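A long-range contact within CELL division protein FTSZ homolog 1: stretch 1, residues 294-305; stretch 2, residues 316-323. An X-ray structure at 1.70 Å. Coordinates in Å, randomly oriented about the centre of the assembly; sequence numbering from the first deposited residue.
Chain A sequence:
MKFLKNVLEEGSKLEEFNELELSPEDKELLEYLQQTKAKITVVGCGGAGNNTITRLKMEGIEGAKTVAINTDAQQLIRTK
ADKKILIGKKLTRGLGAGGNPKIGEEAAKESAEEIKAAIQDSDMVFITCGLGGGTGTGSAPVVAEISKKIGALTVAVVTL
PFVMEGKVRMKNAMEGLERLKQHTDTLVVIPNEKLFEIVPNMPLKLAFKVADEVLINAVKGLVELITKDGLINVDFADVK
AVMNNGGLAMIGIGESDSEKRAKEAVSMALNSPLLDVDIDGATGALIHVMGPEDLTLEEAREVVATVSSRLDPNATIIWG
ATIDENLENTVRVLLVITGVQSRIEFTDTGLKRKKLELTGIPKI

Stretch 1, residues 294-305: DLTLEEAREVVA
Stretch 2 316-323: TIIWGATI

Helix against strand in the FtsZ homolog: residues 297-305 form a helix that continues later in the chain, preceded by a loop at 294-296, and residues 316-323 form an extended strand. The two axes approach to 9.2 Å, with 146° between their N-to-C directions, so the segments run roughly antiparallel. CA-CA distances set the register: L295 to I323 7.1 Å, A300 to A321 6.5 Å, V304 to W319 7.2 Å. Helical phi/psi stay near -62/-42; the strand is most extended at W319 (-139/154) and G320 (-146/167).

Backbone hydrogen bonds hold the helix internally, from A300 N to T296 O (3.2 Å) through A305 N to R301 O (2.9 Å). T296 (phi/psi -112/157, chi1 p) is the N-cap: its OG1 accepts from E299 N at 3.1 Å, while T296 N donates to E299 OE2 at 3.2 Å, a reciprocal pair satisfying amides at the helix start. No hydrogen bond joins the two stretches.

The contact is therefore held by apolar packing, burying 381 Å² in all. L295, A300 and V304 point toward the strand; I317, W319 and A321, alternate residues on one strand side, point toward the helix. W319 (chi1 70°, chi2 -77°) contributes the largest covered area. V304 (chi1 t) places CG1 over one face of the indole, while V304 CG2 makes the closest approach, 3.6 Å from W319 CG; V304 CG1 also reaches I317 CG2 at 4.3 Å. L297 (t, p) meets the ring edge, L297 CD1 to W319 CH2 3.7 Å, and A300 CB sits 3.7 Å from W319 CZ3. The small methyls A300 CB and A321 CB meet at 4.0 Å, where the register is tightest. L295 (t, p) closes the loop end: its CD2 lies 4.3 Å from A321 CB and 3.6 Å from T322 O, the latter a van der Waals contact.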

# COMPACT_ATOMS: atom_id res chain seq x y z
N ASP A 294 -25.20 5.80 -4.22
CA ASP A 294 -26.10 6.19 -3.13
C ASP A 294 -25.41 6.30 -1.77
O ASP A 294 -26.08 6.41 -0.74
CB ASP A 294 -27.31 5.25 -3.07
CG ASP A 294 -26.94 3.81 -2.74
OD1 ASP A 294 -25.73 3.48 -2.66
OD2 ASP A 294 -27.87 2.99 -2.56
N LEU A 295 -24.08 6.29 -1.76
CA LEU A 295 -23.30 6.49 -0.54
C LEU A 295 -23.55 7.89 0.02
O LEU A 295 -23.54 8.87 -0.72
CB LEU A 295 -21.80 6.29 -0.80
CG LEU A 295 -20.81 6.47 0.36
CD1 LEU A 295 -20.89 5.33 1.37
CD2 LEU A 295 -19.39 6.61 -0.18
N THR A 296 -23.79 7.97 1.33
CA THR A 296 -24.07 9.25 1.98
C THR A 296 -22.94 9.66 2.92
O THR A 296 -22.16 8.82 3.38
CB THR A 296 -25.39 9.21 2.79
OG1 THR A 296 -25.27 8.28 3.88
CG2 THR A 296 -26.56 8.81 1.90
N LEU A 297 -22.86 10.96 3.19
CA LEU A 297 -21.92 11.51 4.17
C LEU A 297 -22.20 10.94 5.56
O LEU A 297 -21.27 10.70 6.34
CB LEU A 297 -22.00 13.04 4.19
CG LEU A 297 -21.10 13.82 5.16
CD1 LEU A 297 -19.63 13.70 4.78
CD2 LEU A 297 -21.52 15.28 5.22
N GLU A 298 -23.48 10.72 5.87
CA GLU A 298 -23.90 10.14 7.14
C GLU A 298 -23.31 8.74 7.36
O GLU A 298 -22.89 8.41 8.47
CB GLU A 298 -25.43 10.09 7.24
CG GLU A 298 -26.11 11.44 7.46
CD GLU A 298 -26.17 12.31 6.20
OE1 GLU A 298 -26.17 11.75 5.08
OE2 GLU A 298 -26.23 13.55 6.34
N GLU A 299 -23.29 7.94 6.29
CA GLU A 299 -22.69 6.61 6.32
C GLU A 299 -21.18 6.69 6.58
O GLU A 299 -20.66 5.95 7.42
CB GLU A 299 -22.95 5.87 5.01
CG GLU A 299 -24.35 5.28 4.89
CD GLU A 299 -24.55 4.51 3.60
OE1 GLU A 299 -24.85 3.30 3.68
OE2 GLU A 299 -24.41 5.10 2.51
N ALA A 300 -20.51 7.59 5.87
CA ALA A 300 -19.07 7.81 6.04
C ALA A 300 -18.74 8.28 7.45
O ALA A 300 -17.79 7.79 8.07
CB ALA A 300 -18.56 8.80 5.00
N ARG A 301 -19.53 9.22 7.96
CA ARG A 301 -19.37 9.74 9.33
C ARG A 301 -19.53 8.65 10.38
O ARG A 301 -18.81 8.64 11.39
CB ARG A 301 -20.36 10.88 9.60
CG ARG A 301 -19.95 12.21 8.98
CD ARG A 301 -21.04 13.26 9.15
NE ARG A 301 -21.24 13.65 10.54
CZ ARG A 301 -22.14 14.53 10.97
NH1 ARG A 301 -22.95 15.14 10.11
NH2 ARG A 301 -22.23 14.81 12.26
N GLU A 302 -20.47 7.73 10.15
CA GLU A 302 -20.69 6.59 11.04
C GLU A 302 -19.45 5.70 11.14
O GLU A 302 -19.09 5.25 12.23
CB GLU A 302 -21.91 5.77 10.58
CG GLU A 302 -22.36 4.69 11.56
CD GLU A 302 -23.61 3.95 11.11
OE1 GLU A 302 -23.85 3.85 9.88
OE2 GLU A 302 -24.36 3.47 11.98
N VAL A 303 -18.81 5.46 9.99
CA VAL A 303 -17.58 4.67 9.92
C VAL A 303 -16.46 5.33 10.74
O VAL A 303 -15.83 4.67 11.57
CB VAL A 303 -17.13 4.45 8.45
CG1 VAL A 303 -15.75 3.80 8.38
CG2 VAL A 303 -18.15 3.62 7.69
N VAL A 304 -16.24 6.62 10.51
CA VAL A 304 -15.18 7.37 11.19
C VAL A 304 -15.40 7.44 12.70
O VAL A 304 -14.46 7.26 13.48
CB VAL A 304 -15.03 8.80 10.60
CG1 VAL A 304 -13.86 9.53 11.25
CG2 VAL A 304 -14.83 8.75 9.10
N ALA A 305 -16.65 7.68 13.11
CA ALA A 305 -17.01 7.74 14.53
C ALA A 305 -16.75 6.41 15.25
O ALA A 305 -16.28 6.41 16.39
CB ALA A 305 -18.47 8.15 14.69
N THR A 316 -4.50 10.60 15.57
CA THR A 316 -4.80 11.50 14.45
C THR A 316 -5.44 10.70 13.32
O THR A 316 -4.79 9.85 12.71
CB THR A 316 -3.54 12.23 13.95
OG1 THR A 316 -2.84 12.81 15.06
CG2 THR A 316 -3.91 13.34 12.97
N ILE A 317 -6.70 10.99 13.04
CA ILE A 317 -7.47 10.24 12.04
C ILE A 317 -7.80 11.11 10.83
O ILE A 317 -8.37 12.19 10.96
CB ILE A 317 -8.76 9.64 12.66
CG1 ILE A 317 -8.40 8.65 13.77
CG2 ILE A 317 -9.61 8.97 11.59
CD1 ILE A 317 -9.53 8.37 14.75
N ILE A 318 -7.42 10.61 9.65
CA ILE A 318 -7.72 11.27 8.38
C ILE A 318 -8.60 10.35 7.54
O ILE A 318 -8.34 9.15 7.45
CB ILE A 318 -6.42 11.65 7.61
CG1 ILE A 318 -5.62 12.72 8.38
CG2 ILE A 318 -6.72 12.10 6.19
CD1 ILE A 318 -6.36 14.04 8.64
N TRP A 319 -9.65 10.91 6.95
CA TRP A 319 -10.66 10.11 6.26
C TRP A 319 -11.13 10.71 4.93
O TRP A 319 -11.08 11.92 4.73
CB TRP A 319 -11.86 9.87 7.18
CG TRP A 319 -12.68 11.11 7.42
CD1 TRP A 319 -12.37 12.14 8.26
CD2 TRP A 319 -13.94 11.44 6.82
NE1 TRP A 319 -13.36 13.09 8.22
CE2 TRP A 319 -14.33 12.69 7.35
CE3 TRP A 319 -14.77 10.80 5.89
CZ2 TRP A 319 -15.53 13.31 6.97
CZ3 TRP A 319 -15.96 11.42 5.52
CH2 TRP A 319 -16.32 12.66 6.07
N GLY A 320 -11.60 9.84 4.05
CA GLY A 320 -12.20 10.24 2.79
C GLY A 320 -13.31 9.29 2.38
O GLY A 320 -13.44 8.20 2.95
N ALA A 321 -14.11 9.70 1.41
CA ALA A 321 -15.20 8.88 0.90
C ALA A 321 -15.34 9.05 -0.61
O ALA A 321 -15.41 10.18 -1.11
CB ALA A 321 -16.51 9.23 1.60
N THR A 322 -15.36 7.93 -1.33
CA THR A 322 -15.46 7.94 -2.79
C THR A 322 -16.50 6.94 -3.29
O THR A 322 -16.84 5.98 -2.59
CB THR A 322 -14.11 7.61 -3.48
OG1 THR A 322 -13.70 6.28 -3.14
CG2 THR A 322 -13.03 8.61 -3.08
N ILE A 323 -16.99 7.17 -4.50
CA ILE A 323 -17.91 6.25 -5.16
C ILE A 323 -17.12 5.27 -6.04
O ILE A 323 -16.32 5.69 -6.88
CB ILE A 323 -18.97 6.99 -6.00
CG1 ILE A 323 -19.84 7.88 -5.11
CG2 ILE A 323 -19.85 6.00 -6.78
CD1 ILE A 323 -20.50 9.03 -5.82